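Local structure of tailspike protein (Siphovirus 9NA, 3RIQ) at the interface of chains A and B. The protein recognises the lipopolysaccharide of Salmonella as the phage receptor and cleaves its O-antigen chains as an endorhamnosidase. Numbering follows the deposited sequence. Chains: chain A/B, Tailspike protein.

Contact 1: the interface of chains A and B. Residues chain A 439-441, 457-459; chain B 443, 455.
B:Met443 and B:Leu455 meet chain A over the faces of peptide planes, the flat groups here, since no ring or carboxylate takes part. The terminal methyl CE of B:Met443 stands above the plane of the peptide joining A:Met439 to A:Thr440, offset toward its rim and 3.4 Å from the carbonyl O of A:Met439. Beyond the rim of that peptide the backbone N of A:Ala459 lies 2.9 Å from the same A:Met439 O, as expected for neighbouring strands. In like manner CD1 of B:Leu455 sits above the peptide between A:Thr458 and A:Ala459, again toward the rim, 3.6 Å from the A:Thr458 O.

The remaining contacts described are between carbon and sulfur atoms. CE of B:Met443 reaches CG of A:Met439 from one direction and CB of A:Ala459 from another, at 3.6 Å in each case, so the methyl rests on one face of the sheet and spans the seam between strands 438-444 and 455-461 of chain A. A bend at the thioether (chi3 39°) directs it there. The two methionine side chains cross obliquely, with the A:Met439 SD 4.0 Å from the B:Met443 CB. A:Ala459 is a small contact point whose CB also touches CB of B:Leu455 at 3.7 Å. Farther along, the branch carbon CG of A:Leu457 meets B:Leu455 CD1 at 3.8 Å; chi1 (-179°) sets the B:Leu455 branch point opposite the backbone N, and chi2 (157°) aims this methyl.

B:Met443 loses 69 of the 150 Å² hidden in the patch, which makes it the main intruder. Strands of the same two ranges contribute different residues from each chain, consistent with a cyclic trimer; the contact probably helps hold neighbouring subunits together through hydrophobic packing.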
ATOM      1  N   MET A 439      10.033  32.111 -10.420  1.00 17.66           N
ATOM      2  CA  MET A 439       9.427  31.224  -9.428  1.00 17.14           C
ATOM      3  C   MET A 439       9.627  31.820  -8.055  1.00 15.47           C
ATOM      4  O   MET A 439      10.433  32.754  -7.891  1.00 15.31           O
ATOM      5  CB  MET A 439       9.956  29.785  -9.540  1.00 17.68           C
ATOM      6  CG  MET A 439      11.363  29.560  -8.975  1.00 18.33           C
ATOM      7  SD  MET A 439      11.876  27.826  -9.247  1.00 17.37           S
ATOM      8  CE  MET A 439      10.702  26.924  -8.206  1.00 16.14           C
ATOM      9  N   THR A 440       8.870  31.309  -7.076  1.00 15.29           N
ATOM     10  CA  THR A 440       8.758  31.965  -5.785  1.00 16.03           C
ATOM     11  C   THR A 440       8.770  31.031  -4.586  1.00 15.31           C
ATOM     12  O   THR A 440       8.349  29.877  -4.683  1.00 14.99           O
ATOM     13  CB  THR A 440       7.451  32.792  -5.679  1.00 16.10           C
ATOM     14  OG1 THR A 440       6.335  31.995  -6.091  1.00 16.45           O
ATOM     15  CG2 THR A 440       7.514  34.085  -6.518  1.00 17.92           C
ATOM     16  N   LEU A 441       9.261  31.557  -3.461  1.00 15.30           N
ATOM     17  CA  LEU A 441       8.929  31.062  -2.121  1.00 15.47           C
ATOM     18  C   LEU A 441       8.006  32.090  -1.481  1.00 15.23           C
ATOM     19  O   LEU A 441       8.394  33.270  -1.334  1.00 16.48           O
ATOM     20  CB  LEU A 441      10.196  30.950  -1.237  1.00 15.60           C
ATOM     21  CG  LEU A 441       9.922  30.912   0.299  1.00 17.87           C
ATOM     22  CD1 LEU A 441       9.250  29.630   0.712  1.00 21.04           C
ATOM     23  CD2 LEU A 441      11.213  31.097   1.076  1.00 21.20           C
ATOM     24  N   LEU A 457       9.829  35.680  -1.818  1.00 14.24           N
ATOM     25  CA  LEU A 457      11.190  35.659  -2.355  1.00 15.04           C
ATOM     26  C   LEU A 457      11.116  35.153  -3.808  1.00 15.02           C
ATOM     27  O   LEU A 457      10.606  34.062  -4.042  1.00 15.88           O
ATOM     28  CB  LEU A 457      12.054  34.705  -1.520  1.00 15.68           C
ATOM     29  CG  LEU A 457      13.517  34.455  -1.939  1.00 14.47           C
ATOM     30  CD1 LEU A 457      14.387  35.728  -1.721  1.00 15.55           C
ATOM     31  CD2 LEU A 457      14.110  33.241  -1.211  1.00 16.61           C
ATOM     32  N   THR A 458      11.619  35.930  -4.762  1.00 16.13           N
ATOM     33  CA  THR A 458      11.442  35.621  -6.184  1.00 16.10           C
ATOM     34  C   THR A 458      12.790  35.420  -6.869  1.00 15.59           C
ATOM     35  O   THR A 458      13.729  36.216  -6.656  1.00 16.69           O
ATOM     36  CB  THR A 458      10.713  36.789  -6.902  1.00 16.59           C
ATOM     37  OG1 THR A 458       9.478  37.072  -6.223  1.00 17.86           O
ATOM     38  CG2 THR A 458      10.439  36.450  -8.367  1.00 16.26           C
ATOM     39  N   ALA A 459      12.879  34.363  -7.667  1.00 15.61           N
ATOM     40  CA  ALA A 459      13.991  34.129  -8.596  1.00 15.41           C
ATOM     41  C   ALA A 459      13.429  34.404  -9.974  1.00 16.63           C
ATOM     42  O   ALA A 459      12.526  33.685 -10.410  1.00 16.50           O
ATOM     43  CB  ALA A 459      14.403  32.674  -8.522  1.00 16.14           C
TER
ATOM     44  N   MET B 443      16.912  27.990  -6.527  1.00 15.77           N
ATOM     45  CA  MET B 443      15.699  28.059  -7.362  1.00 16.02           C
ATOM     46  C   MET B 443      16.115  28.184  -8.810  1.00 16.16           C
ATOM     47  O   MET B 443      16.914  29.069  -9.155  1.00 15.85           O
ATOM     48  CB  MET B 443      14.778  29.210  -6.945  1.00 17.06           C
ATOM     49  CG  MET B 443      14.469  29.169  -5.441  1.00 17.95           C
ATOM     50  SD  MET B 443      13.687  30.618  -4.669  1.00 26.66           S
ATOM     51  CE  MET B 443      12.594  31.054  -5.896  1.00 22.61           C
ATOM     52  N   LEU B 455      18.649  31.779  -8.299  1.00 16.50           N
ATOM     53  CA  LEU B 455      18.757  32.281  -6.922  1.00 15.21           C
ATOM     54  C   LEU B 455      19.415  31.218  -6.069  1.00 15.52           C
ATOM     55  O   LEU B 455      19.020  30.050  -6.156  1.00 15.18           O
ATOM     56  CB  LEU B 455      17.359  32.607  -6.370  1.00 15.18           C
ATOM     57  CG  LEU B 455      17.201  33.169  -4.947  1.00 15.21           C
ATOM     58  CD1 LEU B 455      15.878  33.935  -4.844  1.00 15.91           C
ATOM     59  CD2 LEU B 455      17.291  32.075  -3.855  1.00 15.25           C
TER

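Contact 2: the interface of chains A and B. Residues chain A 211, 213, 241-242, 273; chain B 229-231.
B:Asp230 projects across A:Tyr241 toward A:Lys213 and can be followed outward from its backbone. Its CA lies over the centre of the A:Tyr241 ring, 3.4 Å from the centroid, a CH-pi contact. CB then touches CE2 of that ring and the carboxylate OE2 of A:Glu211 in two roughly perpendicular directions. The carboxylate carbon CG comes 3.4 Å from A:Tyr241 CE2, with the carboxylate tilted 23° from the ring plane. Of its two oxygens, OD1 lies over the ring face that CA covers, near the phenol end, 3.4 Å from A:Tyr241 OH. OD2 accepts a hydrogen bond from A:Lys213 NZ at 2.8 Å, which is also a salt bridge, met on the anti side and 15° out of the carboxylate plane. The lysine arrives extended beyond CG, at about a right angle to the aspartate.

The tyrosine ring is held from both faces: B:Asp230 CA on one, CG of A:Arg242 toward the rim of the other, with A:Lys213 CB and A:Ile273 CG2 at its edge. A chi1 of 172° swings the A:Tyr241 ring away from its own backbone N and out to this position.

OE2 of A:Glu211 lies 2.7 Å from the backbone O of B:Asp230. This can be a hydrogen bond only if the carboxyl group carries a proton, which the structure does not show, so the pair remains doubtful.

On the other flank A:Arg242 NH2 forms a looser salt bridge with OD2 of B:Asp229 at 3.6 Å. A water supplements it, bonding both NH1 and NH2 and lying 2.7 Å from B:Asp229 OD2. Within chain B, B:His231 ND1 donates to B:Asp229 O at 2.9 Å, which probably steadies the turn.

Chain A contributes strands 211-214, 238-241 and 270-273, probably successive turns of its right-handed beta-helix, with A:Arg242 just past the second. The partner is the chain B loop between strands 220-223 and 234-236, resting on the side of the neighbouring helix.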
ATOM      1  N   GLU A 211     -15.691 -10.712  -6.971  1.00 10.45           N
ATOM      2  CA  GLU A 211     -16.283  -9.572  -7.662  1.00 10.16           C
ATOM      3  C   GLU A 211     -17.793  -9.698  -7.661  1.00 10.95           C
ATOM      4  O   GLU A 211     -18.340 -10.802  -7.924  1.00 11.84           O
ATOM      5  CB  GLU A 211     -15.766  -9.451  -9.116  1.00 11.07           C
ATOM      6  CG  GLU A 211     -16.378  -8.247  -9.854  1.00 12.23           C
ATOM      7  CD  GLU A 211     -15.573  -7.759 -11.065  1.00 14.12           C
ATOM      8  OE1 GLU A 211     -14.497  -8.355 -11.369  1.00 14.44           O
ATOM      9  OE2 GLU A 211     -16.011  -6.745 -11.711  1.00 12.70           O
ATOM     10  N   LYS A 213     -21.251  -7.598  -9.200  1.00 11.90           N
ATOM     11  CA  LYS A 213     -21.610  -6.681 -10.285  1.00 11.11           C
ATOM     12  C   LYS A 213     -23.071  -6.275 -10.219  1.00 11.99           C
ATOM     13  O   LYS A 213     -23.952  -7.120  -9.972  1.00 12.32           O
ATOM     14  CB  LYS A 213     -21.379  -7.365 -11.638  1.00 11.37           C
ATOM     15  CG  LYS A 213     -20.003  -7.981 -11.777  1.00 10.71           C
ATOM     16  CD  LYS A 213     -19.797  -8.587 -13.186  1.00 13.36           C
ATOM     17  CE  LYS A 213     -18.426  -9.259 -13.244  1.00 13.87           C
ATOM     18  NZ  LYS A 213     -18.095  -9.830 -14.606  1.00 15.31           N
ATOM     19  N   TYR A 241     -18.527  -3.682  -8.742  1.00 11.49           N
ATOM     20  CA  TYR A 241     -18.623  -3.077 -10.084  1.00 11.09           C
ATOM     21  C   TYR A 241     -20.029  -2.627 -10.432  1.00 11.34           C
ATOM     22  O   TYR A 241     -20.944  -3.463 -10.526  1.00 12.44           O
ATOM     23  CB  TYR A 241     -18.179  -4.133 -11.113  1.00 11.85           C
ATOM     24  CG  TYR A 241     -18.393  -3.750 -12.571  1.00 11.06           C
ATOM     25  CD1 TYR A 241     -17.772  -2.616 -13.145  1.00 11.20           C
ATOM     26  CD2 TYR A 241     -19.199  -4.559 -13.390  1.00 12.89           C
ATOM     27  CE1 TYR A 241     -17.966  -2.294 -14.500  1.00 12.29           C
ATOM     28  CE2 TYR A 241     -19.401  -4.246 -14.759  1.00 14.17           C
ATOM     29  CZ  TYR A 241     -18.762  -3.109 -15.292  1.00 12.03           C
ATOM     30  OH  TYR A 241     -18.897  -2.769 -16.628  1.00 13.39           O
ATOM     31  N   ARG A 242     -20.203  -1.321 -10.590  1.00 11.96           N
ATOM     32  CA  ARG A 242     -21.491  -0.749 -11.056  1.00 12.06           C
ATOM     33  C   ARG A 242     -22.728  -1.127 -10.226  1.00 12.18           C
ATOM     34  O   ARG A 242     -23.859  -1.322 -10.773  1.00 12.31           O
ATOM     35  CB  ARG A 242     -21.715  -1.055 -12.547  1.00 12.38           C
ATOM     36  CG  ARG A 242     -20.771  -0.237 -13.409  1.00 12.07           C
ATOM     37  CD  ARG A 242     -20.969  -0.583 -14.879  1.00 12.90           C
ATOM     38  NE  ARG A 242     -20.127   0.243 -15.734  1.00 13.39           N
ATOM     39  CZ  ARG A 242     -20.147   0.162 -17.056  1.00 13.08           C
ATOM     40  NH1 ARG A 242     -21.034  -0.660 -17.647  1.00 12.77           N
ATOM     41  NH2 ARG A 242     -19.357   0.946 -17.781  1.00 13.23           N
ATOM     42  N   ILE A 273     -15.762   0.344  -8.818  1.00 11.06           N
ATOM     43  CA  ILE A 273     -15.808   0.955 -10.151  1.00 11.80           C
ATOM     44  C   ILE A 273     -17.226   1.411 -10.492  1.00 12.21           C
ATOM     45  O   ILE A 273     -18.119   0.580 -10.597  1.00 12.47           O
ATOM     46  CB  ILE A 273     -15.348  -0.080 -11.214  1.00 11.90           C
ATOM     47  CG1 ILE A 273     -13.869  -0.500 -10.959  1.00 12.39           C
ATOM     48  CG2 ILE A 273     -15.561   0.487 -12.651  1.00 12.63           C
ATOM     49  CD1 ILE A 273     -13.375  -1.765 -11.762  1.00 13.10           C
TER
ATOM     50  N   ASP B 229     -15.277  -3.424 -18.960  1.00 11.64           N
ATOM     51  CA  ASP B 229     -15.253  -2.359 -17.944  1.00 12.08           C
ATOM     52  C   ASP B 229     -15.304  -2.973 -16.526  1.00 11.24           C
ATOM     53  O   ASP B 229     -14.785  -2.385 -15.576  1.00 13.18           O
ATOM     54  CB  ASP B 229     -16.350  -1.330 -18.193  1.00 12.96           C
ATOM     55  CG  ASP B 229     -16.049  -0.491 -19.420  1.00 13.72           C
ATOM     56  OD1 ASP B 229     -14.847  -0.186 -19.649  1.00 14.86           O
ATOM     57  OD2 ASP B 229     -16.991  -0.193 -20.192  1.00 14.72           O
ATOM     58  N   ASP B 230     -15.841  -4.195 -16.435  1.00 10.30           N
ATOM     59  CA  ASP B 230     -15.842  -5.015 -15.223  1.00 11.14           C
ATOM     60  C   ASP B 230     -14.461  -5.230 -14.592  1.00 11.44           C
ATOM     61  O   ASP B 230     -14.356  -5.500 -13.371  1.00 11.61           O
ATOM     62  CB  ASP B 230     -16.351  -6.453 -15.491  1.00 11.96           C
ATOM     63  CG  ASP B 230     -17.527  -6.561 -16.458  1.00 11.29           C
ATOM     64  OD1 ASP B 230     -17.622  -5.830 -17.465  1.00 14.86           O
ATOM     65  OD2 ASP B 230     -18.322  -7.521 -16.225  1.00 13.11           O
ATOM     66  N   HIS B 231     -13.401  -5.190 -15.412  1.00 10.93           N
ATOM     67  CA  HIS B 231     -12.057  -5.535 -14.922  1.00 11.35           C
ATOM     68  C   HIS B 231     -12.031  -6.912 -14.275  1.00 10.99           C
ATOM     69  O   HIS B 231     -11.394  -7.112 -13.223  1.00 11.63           O
ATOM     70  CB  HIS B 231     -11.512  -4.393 -14.033  1.00 11.47           C
ATOM     71  CG  HIS B 231     -11.008  -3.239 -14.854  1.00 11.18           C
ATOM     72  ND1 HIS B 231     -11.869  -2.365 -15.486  1.00 11.26           N
ATOM     73  CD2 HIS B 231      -9.755  -2.867 -15.223  1.00 12.49           C
ATOM     74  CE1 HIS B 231     -11.176  -1.513 -16.223  1.00 14.02           C
ATOM     75  NE2 HIS B 231      -9.889  -1.787 -16.070  1.00 13.79           N
TER
HETATM   76  O   HOH W   1     -19.608  -0.562 -20.416  1.00 17.47           O

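Contact 1 and contact 2 join the same two chains, with the centres of their C-alpha atoms about 47 Å apart. They share no residue or secondary-structure element: contact 1 brings together side chains from strands 438-444 and 455-461 of both chains, whereas contact 2 sets earlier strands of chain A against a loop of chain B. Their chemistry differs too, mainly apolar among the residues described in contact 1 and largely charged in contact 2. Neither pairs a residue with its own copy, and the deposited assembly holds three subunits. Each contact should therefore recur around the trimer, and together they probably help hold neighbouring chains at well-separated levels of the elongated spike.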